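Local coordinates for putative mandelate racemase (Salmonella typhimurium, PDB 2O56), which is of unproven function but binds magnesium and, as a member of the enolase superfamily, may act as a hydro-lyase (dehydratase), at residues Arg26-Lys31 with Ala54-Ala59; Asp70-Glu75 with Gly111-Val116. All coordinates share one frame; numbering follows the deposited sequence. Where two conformers were deposited one is given.

Interaction 1 (Arg26-Lys31 with Ala54-Ala59); sequences RPVVVK and AGIGMA
The end of the Ile56 side chain, on helix 52-66, comes up to the strand although it does not set out that way, touching Val28 with CG1 and Arg26 with CD1 and burying the most surface here. Its CG1 stands anti to the carbonyl carbon (chi1 -73°), and the ethyl arm crosses the side chain of Val28 at about a right angle. Both methyls of Val28 lie against one side of Ile56 CG1, CG2 at 3.9 Å and CG1 at 4.0 Å. Farther out, the terminal methyl Ile56 CD1 comes within 3.3 Å of Arg26 NH2, approaching the guanidinium obliquely. The arginine chain bends at chi3 (98°), and its end is held by polar partners beyond the two segments, a salt bridge from NH2 to Asp13 and a hydrogen bond from NH1 to Ser53. One helical turn on, Ala59 CB rests 4.2 Å from Val30 CG2. No hydrogen bond links strand and helix here; the backbone of Val28 instead pairs with Val44 and that of Val29 with Ile12. Ile11 also touches both Ile56 and Ala59, so the helix spans neighbouring strands. This is a helix packed on the antiparallel sheet of the alpha+beta N-terminal capping domain of the enolase superfamily.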
loop_
_atom_site.group_PDB
_atom_site.type_symbol
_atom_site.label_atom_id
_atom_site.label_comp_id
_atom_site.label_asym_id
_atom_site.label_seq_id
_atom_site.Cartn_x
_atom_site.Cartn_y
_atom_site.Cartn_z
ATOM N N ARG A 26 -33.343 -26.577 -16.360
ATOM C CA ARG A 26 -32.794 -27.894 -16.069
ATOM C C ARG A 26 -32.342 -28.053 -14.635
ATOM O O ARG A 26 -31.145 -28.122 -14.375
ATOM C CB ARG A 26 -31.654 -28.233 -17.037
ATOM C CG ARG A 26 -32.120 -28.909 -18.298
ATOM C CD ARG A 26 -30.953 -29.355 -19.148
ATOM N NE ARG A 26 -30.638 -30.762 -18.949
ATOM C CZ ARG A 26 -29.550 -31.368 -19.424
ATOM N NH1 ARG A 26 -28.653 -30.687 -20.119
ATOM N NH2 ARG A 26 -29.354 -32.663 -19.201
ATOM N N PRO A 27 -33.297 -28.147 -13.693
ATOM C CA PRO A 27 -32.914 -28.523 -12.350
ATOM C C PRO A 27 -32.304 -29.912 -12.310
ATOM O O PRO A 27 -32.728 -30.806 -13.034
ATOM C CB PRO A 27 -34.240 -28.495 -11.579
ATOM C CG PRO A 27 -35.288 -28.602 -12.607
ATOM C CD PRO A 27 -34.748 -27.917 -13.801
ATOM N N VAL A 28 -31.292 -30.075 -11.473
ATOM C CA VAL A 28 -30.553 -31.332 -11.388
ATOM C C VAL A 28 -30.359 -31.681 -9.919
ATOM O O VAL A 28 -29.935 -30.851 -9.121
ATOM C CB VAL A 28 -29.194 -31.219 -12.105
ATOM C CG1 VAL A 28 -28.260 -32.344 -11.708
ATOM C CG2 VAL A 28 -29.401 -31.206 -13.612
ATOM N N VAL A 29 -30.682 -32.921 -9.569
ATOM C CA VAL A 29 -30.714 -33.351 -8.191
ATOM C C VAL A 29 -29.722 -34.488 -7.949
ATOM O O VAL A 29 -29.557 -35.383 -8.787
ATOM C CB VAL A 29 -32.171 -33.717 -7.770
ATOM C CG1 VAL A 29 -32.192 -34.572 -6.531
ATOM C CG2 VAL A 29 -32.996 -32.436 -7.579
ATOM N N VAL A 30 -29.030 -34.430 -6.819
ATOM C CA VAL A 30 -28.142 -35.519 -6.408
ATOM C C VAL A 30 -28.852 -36.192 -5.248
ATOM O O VAL A 30 -29.259 -35.518 -4.307
ATOM C CB VAL A 30 -26.794 -34.982 -5.905
ATOM C CG1 VAL A 30 -25.908 -36.117 -5.447
ATOM C CG2 VAL A 30 -26.091 -34.187 -6.990
ATOM N N LYS A 31 -29.038 -37.506 -5.350
ATOM C CA LYS A 31 -29.687 -38.298 -4.322
ATOM C C LYS A 31 -28.677 -39.338 -3.873
ATOM O O LYS A 31 -28.254 -40.178 -4.656
ATOM C CB LYS A 31 -30.919 -39.006 -4.893
ATOM C CG LYS A 31 -31.726 -39.788 -3.855
ATOM C CD LYS A 31 -32.984 -40.374 -4.503
ATOM C CE LYS A 31 -33.591 -41.478 -3.657
ATOM N NZ LYS A 31 -32.905 -42.750 -3.896
ATOM N N ALA A 54 -22.860 -30.271 -18.006
ATOM C CA ALA A 54 -21.556 -30.322 -17.347
ATOM C C ALA A 54 -21.729 -30.633 -15.861
ATOM O O ALA A 54 -20.978 -31.432 -15.276
ATOM C CB ALA A 54 -20.836 -28.983 -17.520
ATOM N N GLY A 55 -22.732 -29.999 -15.259
ATOM C CA GLY A 55 -23.053 -30.237 -13.868
ATOM C C GLY A 55 -23.379 -31.688 -13.575
ATOM O O GLY A 55 -22.965 -32.210 -12.537
ATOM N N ILE A 56 -24.128 -32.324 -14.486
ATOM C CA ILE A 56 -24.468 -33.750 -14.411
ATOM C C ILE A 56 -23.231 -34.652 -14.450
ATOM O O ILE A 56 -23.064 -35.521 -13.585
ATOM C CB ILE A 56 -25.467 -34.165 -15.548
ATOM C CG1 ILE A 56 -26.849 -33.609 -15.254
ATOM C CG2 ILE A 56 -25.586 -35.682 -15.657
ATOM C CD1 ILE A 56 -27.695 -33.444 -16.499
ATOM N N GLY A 57 -22.359 -34.437 -15.437
ATOM C CA GLY A 57 -21.137 -35.226 -15.560
ATOM C C GLY A 57 -20.187 -35.005 -14.395
ATOM O O GLY A 57 -19.439 -35.925 -14.000
ATOM N N MET A 58 -20.208 -33.784 -13.851
ATOM C CA MET A 58 -19.356 -33.419 -12.705
ATOM C C MET A 58 -19.827 -34.130 -11.439
ATOM O O MET A 58 -19.025 -34.754 -10.745
ATOM C CB MET A 58 -19.333 -31.901 -12.485
ATOM C CG MET A 58 -18.176 -31.387 -11.587
ATOM S SD MET A 58 -16.521 -31.590 -12.258
ATOM C CE MET A 58 -15.883 -32.949 -11.279
ATOM N N ALA A 59 -21.128 -34.037 -11.159
ATOM C CA ALA A 59 -21.776 -34.798 -10.077
ATOM C C ALA A 59 -21.524 -36.280 -10.180
ATOM O O ALA A 59 -21.226 -36.922 -9.184
ATOM C CB ALA A 59 -23.294 -34.532 -10.057
#

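Interaction 2 (Asp70-Glu75 with Gly111-Val116); sequences DPMNNE and GKAWGV
Across a CA-CA separation of 9.2 Å between Met72 and Ala113, a type I turn from Asp70 to Asn73 faces the last turn of helix 93-114, and side chains bridge the distance. Every contact here runs through Met72. Its chain is bent at chi2 (-61°) and chi3 (-71°), which curls the thioether round and brings CE against the indole of Trp114, 3.3 Å from NE1 and 3.4 Å from CZ2. The methyl meets the ring obliquely, with SD 5.4 Å from the centroid of the five-membered ring, a Met-aromatic contact. The sulfur also passes Ala113 CB at 4.5 Å. Both segments belong to the N-terminal capping domain of the mandelate racemase family, where the turn that leads into helix 74-83 lies against the end of helix 93-114. An Asx turn steadies the methionine's backbone: Met72 N donates to Asp70 OD1 at 3.0 Å, meeting the oxygen from above the carboxylate plane. At the other side of the contact, Gly115 ends the helix with positive phi, and Val116 N returns to Gly111 O at 2.9 Å. Trp114 packs further on Met121 and on Val116 of a neighbouring subunit, while Asn73 OD1 accepts from Lys125 N of that subunit.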
loop_
_atom_site.group_PDB
_atom_site.type_symbol
_atom_site.label_atom_id
_atom_site.label_comp_id
_atom_site.label_asym_id
_atom_site.label_seq_id
_atom_site.Cartn_x
_atom_site.Cartn_y
_atom_site.Cartn_z
ATOM N N ASP A 70 -18.259 -42.738 4.746
ATOM C CA ASP A 70 -19.245 -42.373 5.760
ATOM C C ASP A 70 -19.793 -40.991 5.443
ATOM O O ASP A 70 -19.059 -40.002 5.540
ATOM C CB ASP A 70 -18.543 -42.343 7.115
ATOM C CG ASP A 70 -19.493 -42.225 8.290
ATOM O OD1 ASP A 70 -20.653 -41.789 8.137
ATOM O OD2 ASP A 70 -19.050 -42.574 9.412
ATOM N N PRO A 71 -21.091 -40.904 5.102
ATOM C CA PRO A 71 -21.669 -39.609 4.716
ATOM C C PRO A 71 -21.745 -38.603 5.867
ATOM O O PRO A 71 -21.998 -37.422 5.632
ATOM C CB PRO A 71 -23.068 -39.992 4.224
ATOM C CG PRO A 71 -23.399 -41.227 5.005
ATOM C CD PRO A 71 -22.105 -41.980 5.059
ATOM N N MET A 72 -21.501 -39.059 7.095
ATOM C CA MET A 72 -21.500 -38.173 8.265
ATOM C C MET A 72 -20.322 -37.194 8.267
ATOM O O MET A 72 -20.402 -36.138 8.889
ATOM C CB MET A 72 -21.562 -38.984 9.583
ATOM C CG MET A 72 -22.822 -39.893 9.662
ATOM S SD MET A 72 -24.377 -38.948 9.604
ATOM C CE MET A 72 -24.201 -38.244 11.244
ATOM N N ASN A 73 -19.258 -37.549 7.540
ATOM C CA ASN A 73 -18.010 -36.794 7.494
ATOM C C ASN A 73 -18.036 -35.744 6.386
ATOM O O ASN A 73 -17.234 -35.784 5.460
ATOM C CB ASN A 73 -16.799 -37.741 7.305
ATOM C CG ASN A 73 -16.741 -38.833 8.354
ATOM O OD1 ASN A 73 -17.354 -38.705 9.395
ATOM N ND2 ASN A 73 -15.978 -39.905 8.091
ATOM N N ASN A 74 -18.968 -34.806 6.464
ATOM C CA ASN A 74 -19.073 -33.812 5.407
ATOM C C ASN A 74 -17.804 -32.966 5.259
ATOM O O ASN A 74 -17.451 -32.591 4.142
ATOM C CB ASN A 74 -20.308 -32.912 5.597
ATOM C CG ASN A 74 -20.298 -32.186 6.942
ATOM O OD1 ASN A 74 -20.490 -32.797 7.984
ATOM N ND2 ASN A 74 -20.065 -30.882 6.916
ATOM N N GLU A 75 -17.127 -32.664 6.366
ATOM C CA GLU A 75 -15.915 -31.826 6.309
ATOM C C GLU A 75 -14.832 -32.539 5.514
ATOM O O GLU A 75 -14.205 -31.961 4.628
ATOM C CB GLU A 75 -15.385 -31.509 7.714
ATOM C CG GLU A 75 -16.192 -30.449 8.506
ATOM C CD GLU A 75 -15.970 -29.004 8.044
ATOM O OE1 GLU A 75 -15.017 -28.734 7.304
ATOM O OE2 GLU A 75 -16.759 -28.111 8.428
ATOM N N GLY A 111 -29.219 -34.861 9.000
ATOM C CA GLY A 111 -30.473 -34.491 9.658
ATOM C C GLY A 111 -31.432 -35.649 9.865
ATOM O O GLY A 111 -31.992 -35.815 10.962
ATOM N N LYS A 112 -31.616 -36.451 8.817
ATOM C CA LYS A 112 -32.529 -37.589 8.872
ATOM C C LYS A 112 -32.073 -38.640 9.881
ATOM O O LYS A 112 -32.901 -39.197 10.616
ATOM C CB LYS A 112 -32.689 -38.208 7.488
ATOM C CG LYS A 112 -33.373 -37.284 6.527
ATOM C CD LYS A 112 -33.397 -37.844 5.143
ATOM C CE LYS A 112 -34.561 -37.257 4.367
ATOM N NZ LYS A 112 -34.324 -37.328 2.885
ATOM N N ALA A 113 -30.765 -38.891 9.905
ATOM C CA ALA A 113 -30.123 -39.755 10.889
ATOM C C ALA A 113 -30.329 -39.328 12.344
ATOM O O ALA A 113 -30.411 -40.173 13.229
ATOM C CB ALA A 113 -28.638 -39.880 10.588
ATOM N N TRP A 114 -30.395 -38.022 12.603
ATOM C CA TRP A 114 -30.542 -37.553 13.975
ATOM C C TRP A 114 -31.967 -37.096 14.265
ATOM O O TRP A 114 -32.319 -36.847 15.408
ATOM C CB TRP A 114 -29.564 -36.406 14.298
ATOM C CG TRP A 114 -28.113 -36.709 14.085
ATOM C CD1 TRP A 114 -27.526 -37.942 13.996
ATOM C CD2 TRP A 114 -27.056 -35.747 13.955
ATOM N NE1 TRP A 114 -26.169 -37.803 13.800
ATOM C CE2 TRP A 114 -25.856 -36.465 13.770
ATOM C CE3 TRP A 114 -27.008 -34.346 13.963
ATOM C CZ2 TRP A 114 -24.622 -35.826 13.596
ATOM C CZ3 TRP A 114 -25.774 -33.709 13.782
ATOM C CH2 TRP A 114 -24.605 -34.448 13.609
ATOM N N GLY A 115 -32.775 -36.963 13.222
ATOM C CA GLY A 115 -34.172 -36.589 13.372
ATOM C C GLY A 115 -34.335 -35.096 13.590
ATOM O O GLY A 115 -35.219 -34.684 14.312
ATOM N N VAL A 116 -33.463 -34.293 12.972
ATOM C CA VAL A 116 -33.430 -32.852 13.251
ATOM C C VAL A 116 -33.392 -31.991 11.986
ATOM O O VAL A 116 -32.716 -32.309 11.016
ATOM C CB VAL A 116 -32.271 -32.459 14.198
ATOM C CG1 VAL A 116 -32.527 -32.974 15.624
ATOM C CG2 VAL A 116 -30.960 -32.969 13.659
#

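In the fold
Both interactions belong to the N-terminal capping domain and lie away from the magnesium site, with centres about 21 Å apart and nearest atoms about 8 Å apart. They follow one another in sequence and share no secondary-structure element, but helix 93-114 connects them: Val30 of interaction 1 touches its Ile102, whereas interaction 2 uses its C-terminal end. Interaction 1 is the more buried, a sheet-to-helix contact of aliphatic groups with one charged residue, Arg26, at the start of the strand segment. Interaction 2 is smaller and only partly buried, a turn against a helix end, joined through sulfur and indole. Each borders a different neighbouring subunit: Ala54 packs on its counterpart in one, Trp114 on Val116 of another.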